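Long-range contact in catechol 1,2-dioxygenase (Burkholderia ambifaria, PDB 5VXT), which probably cleaves the ring of catechol between its two hydroxylated carbons, using molecular oxygen and a bound ferric ion: residues 273-278 with 298-303. Residues are numbered along the deposited sequence; the frame is centred on the assembly and turned at random.
Sequences EELIPP and IEFNFV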
loop_
_atom_site.group_PDB
_atom_site.type_symbol
_atom_site.label_atom_id
_atom_site.label_comp_id
_atom_site.label_asym_id
_atom_site.label_seq_id
_atom_site.Cartn_x
_atom_site.Cartn_y
_atom_site.Cartn_z
ATOM N N GLU B 273 -26.439 -0.538 16.899
ATOM C CA GLU B 273 -27.541 -0.126 17.764
ATOM C C GLU B 273 -27.545 -0.920 19.061
ATOM O O GLU B 273 -27.846 -0.383 20.133
ATOM C CB GLU B 273 -28.849 -0.317 17.000
ATOM C CG GLU B 273 -30.109 0.143 17.681
ATOM C CD GLU B 273 -31.340 -0.216 16.872
ATOM O OE1 GLU B 273 -31.260 -0.190 15.621
ATOM O OE2 GLU B 273 -32.381 -0.546 17.483
ATOM N N GLU B 274 -27.183 -2.191 18.987
ATOM C CA GLU B 274 -27.187 -3.051 20.161
ATOM C C GLU B 274 -25.942 -2.886 21.023
ATOM O O GLU B 274 -25.859 -3.521 22.080
ATOM C CB GLU B 274 -27.317 -4.518 19.733
ATOM C CG GLU B 274 -28.525 -4.811 18.852
ATOM C CD GLU B 274 -28.235 -4.602 17.369
ATOM O OE1 GLU B 274 -27.175 -4.024 17.034
ATOM O OE2 GLU B 274 -29.070 -5.017 16.539
ATOM N N LEU B 275 -24.985 -2.058 20.604
ATOM C CA LEU B 275 -23.703 -1.913 21.282
ATOM C C LEU B 275 -23.554 -0.538 21.930
ATOM O O LEU B 275 -22.447 0.008 21.995
ATOM C CB LEU B 275 -22.556 -2.177 20.302
ATOM C CG LEU B 275 -22.540 -3.573 19.674
ATOM C CD1 LEU B 275 -21.351 -3.757 18.726
ATOM C CD2 LEU B 275 -22.536 -4.673 20.738
ATOM N N ILE B 276 -24.663 0.024 22.412
ATOM C CA ILE B 276 -24.703 1.325 23.076
ATOM C C ILE B 276 -25.419 1.150 24.409
ATOM O O ILE B 276 -26.583 1.549 24.541
ATOM C CB ILE B 276 -25.419 2.383 22.220
ATOM C CG1 ILE B 276 -24.901 2.367 20.776
ATOM C CG2 ILE B 276 -25.252 3.765 22.837
ATOM C CD1 ILE B 276 -25.649 3.348 19.887
ATOM N N PRO B 277 -24.778 0.569 25.412
ATOM C CA PRO B 277 -25.485 0.264 26.665
ATOM C C PRO B 277 -25.571 1.484 27.561
ATOM O O PRO B 277 -24.710 2.375 27.505
ATOM C CB PRO B 277 -24.627 -0.841 27.299
ATOM C CG PRO B 277 -23.282 -0.756 26.634
ATOM C CD PRO B 277 -23.356 0.199 25.462
ATOM N N PRO B 278 -26.621 1.575 28.381
ATOM C CA PRO B 278 -26.717 2.669 29.352
ATOM C C PRO B 278 -25.557 2.664 30.333
ATOM O O PRO B 278 -25.024 1.613 30.695
ATOM C CB PRO B 278 -28.040 2.386 30.068
ATOM C CG PRO B 278 -28.843 1.631 29.070
ATOM C CD PRO B 278 -27.870 0.806 28.280
ATOM N N ILE B 298 -21.315 0.288 33.854
ATOM C CA ILE B 298 -21.949 -0.229 32.648
ATOM C C ILE B 298 -22.168 -1.718 32.817
ATOM O O ILE B 298 -21.202 -2.477 32.968
ATOM C CB ILE B 298 -21.115 0.042 31.386
ATOM C CG1 ILE B 298 -20.877 1.538 31.203
ATOM C CG2 ILE B 298 -21.825 -0.540 30.186
ATOM C CD1 ILE B 298 -20.183 1.882 29.905
ATOM N N GLU B 299 -23.428 -2.142 32.762
ATOM C CA GLU B 299 -23.755 -3.562 32.735
ATOM C C GLU B 299 -23.844 -4.003 31.280
ATOM O O GLU B 299 -24.609 -3.437 30.493
ATOM C CB GLU B 299 -25.056 -3.863 33.485
ATOM C CG GLU B 299 -25.483 -5.324 33.360
ATOM C CD GLU B 299 -26.606 -5.720 34.306
ATOM O OE1 GLU B 299 -26.848 -4.993 35.293
ATOM O OE2 GLU B 299 -27.242 -6.766 34.058
ATOM N N PHE B 300 -23.039 -4.990 30.911
ATOM C CA PHE B 300 -23.045 -5.469 29.538
ATOM C C PHE B 300 -22.770 -6.959 29.536
ATOM O O PHE B 300 -21.712 -7.401 29.996
ATOM C CB PHE B 300 -22.016 -4.732 28.691
ATOM C CG PHE B 300 -22.199 -4.943 27.226
ATOM C CD1 PHE B 300 -23.162 -4.237 26.525
ATOM C CD2 PHE B 300 -21.422 -5.863 26.549
ATOM C CE1 PHE B 300 -23.330 -4.427 25.167
ATOM C CE2 PHE B 300 -21.596 -6.060 25.197
ATOM C CZ PHE B 300 -22.553 -5.345 24.510
ATOM N N ASN B 301 -23.716 -7.720 29.015
ATOM C CA ASN B 301 -23.595 -9.164 28.934
ATOM C C ASN B 301 -23.150 -9.558 27.535
ATOM O O ASN B 301 -23.431 -8.862 26.556
ATOM C CB ASN B 301 -24.919 -9.832 29.268
ATOM C CG ASN B 301 -25.394 -9.481 30.661
ATOM O OD1 ASN B 301 -24.596 -9.411 31.600
ATOM N ND2 ASN B 301 -26.689 -9.236 30.799
ATOM N N PHE B 302 -22.439 -10.677 27.451
ATOM C CA PHE B 302 -22.009 -11.226 26.173
ATOM C C PHE B 302 -22.786 -12.508 25.928
ATOM O O PHE B 302 -22.708 -13.443 26.732
ATOM C CB PHE B 302 -20.505 -11.493 26.158
ATOM C CG PHE B 302 -19.666 -10.271 26.380
ATOM C CD1 PHE B 302 -19.366 -9.416 25.329
ATOM C CD2 PHE B 302 -19.144 -9.989 27.628
ATOM C CE1 PHE B 302 -18.576 -8.300 25.531
ATOM C CE2 PHE B 302 -18.361 -8.875 27.833
ATOM C CZ PHE B 302 -18.072 -8.034 26.787
ATOM N N VAL B 303 -23.553 -12.542 24.845
ATOM C CA VAL B 303 -24.269 -13.742 24.427
ATOM C C VAL B 303 -23.505 -14.323 23.247
ATOM O O VAL B 303 -23.426 -13.699 22.184
ATOM C CB VAL B 303 -25.729 -13.454 24.058
ATOM C CG1 VAL B 303 -26.403 -14.723 23.567
ATOM C CG2 VAL B 303 -26.494 -12.891 25.262
HETATM O O HOH W 1 -26.361 -1.501 30.460
#
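In the beta sandwich of the dioxygenase domain, the loop that leads from strand 251-256 of one sheet to strand 280-282 of the other passes beside strand 295-303 and packs Pro277 and Leu275 against Phe300. Pro277 is the main contributor from the loop. Pro277 CG sits 3.5 Å from Phe300 CD1, approaching the ring obliquely, while the same CG lies 3.8 Å from Ile298 CG2, so the proline tip touches two side chains of the strand at once. Phe300 CG stands anti to the backbone N (chi1 -166°), and the end of the ring comes near the loop. Farther round the ring, Leu275 CD2 comes in at the edge, near the ring plane, 3.8 Å from Phe300 CZ, and Glu274 O lies at this rim too, 4.1 Å from Phe300 CE1.

No direct hydrogen bond joins the two segments, although strand 280-282, which follows the loop, pairs with strand 295-303 in the second sheet. The polar link is a water instead: it donates to Glu299 O at 2.6 Å and, weakly, to Pro278 O at 3.4 Å. On the Ile298 side, CG2 lies anti to the backbone N and also meets Pro278 O, at 3.9 Å.

Phe255 of strand 251-256 touches Pro277, Ile298 and Phe300, bringing the first sheet into the same apolar cluster between the layers. Along the strand, Phe300 CD2 lies above one face of the Phe302 ring, offset toward its rim. The iron and bound catechol are farther off: the Leu275 side chain is about 11 Å from the catechol.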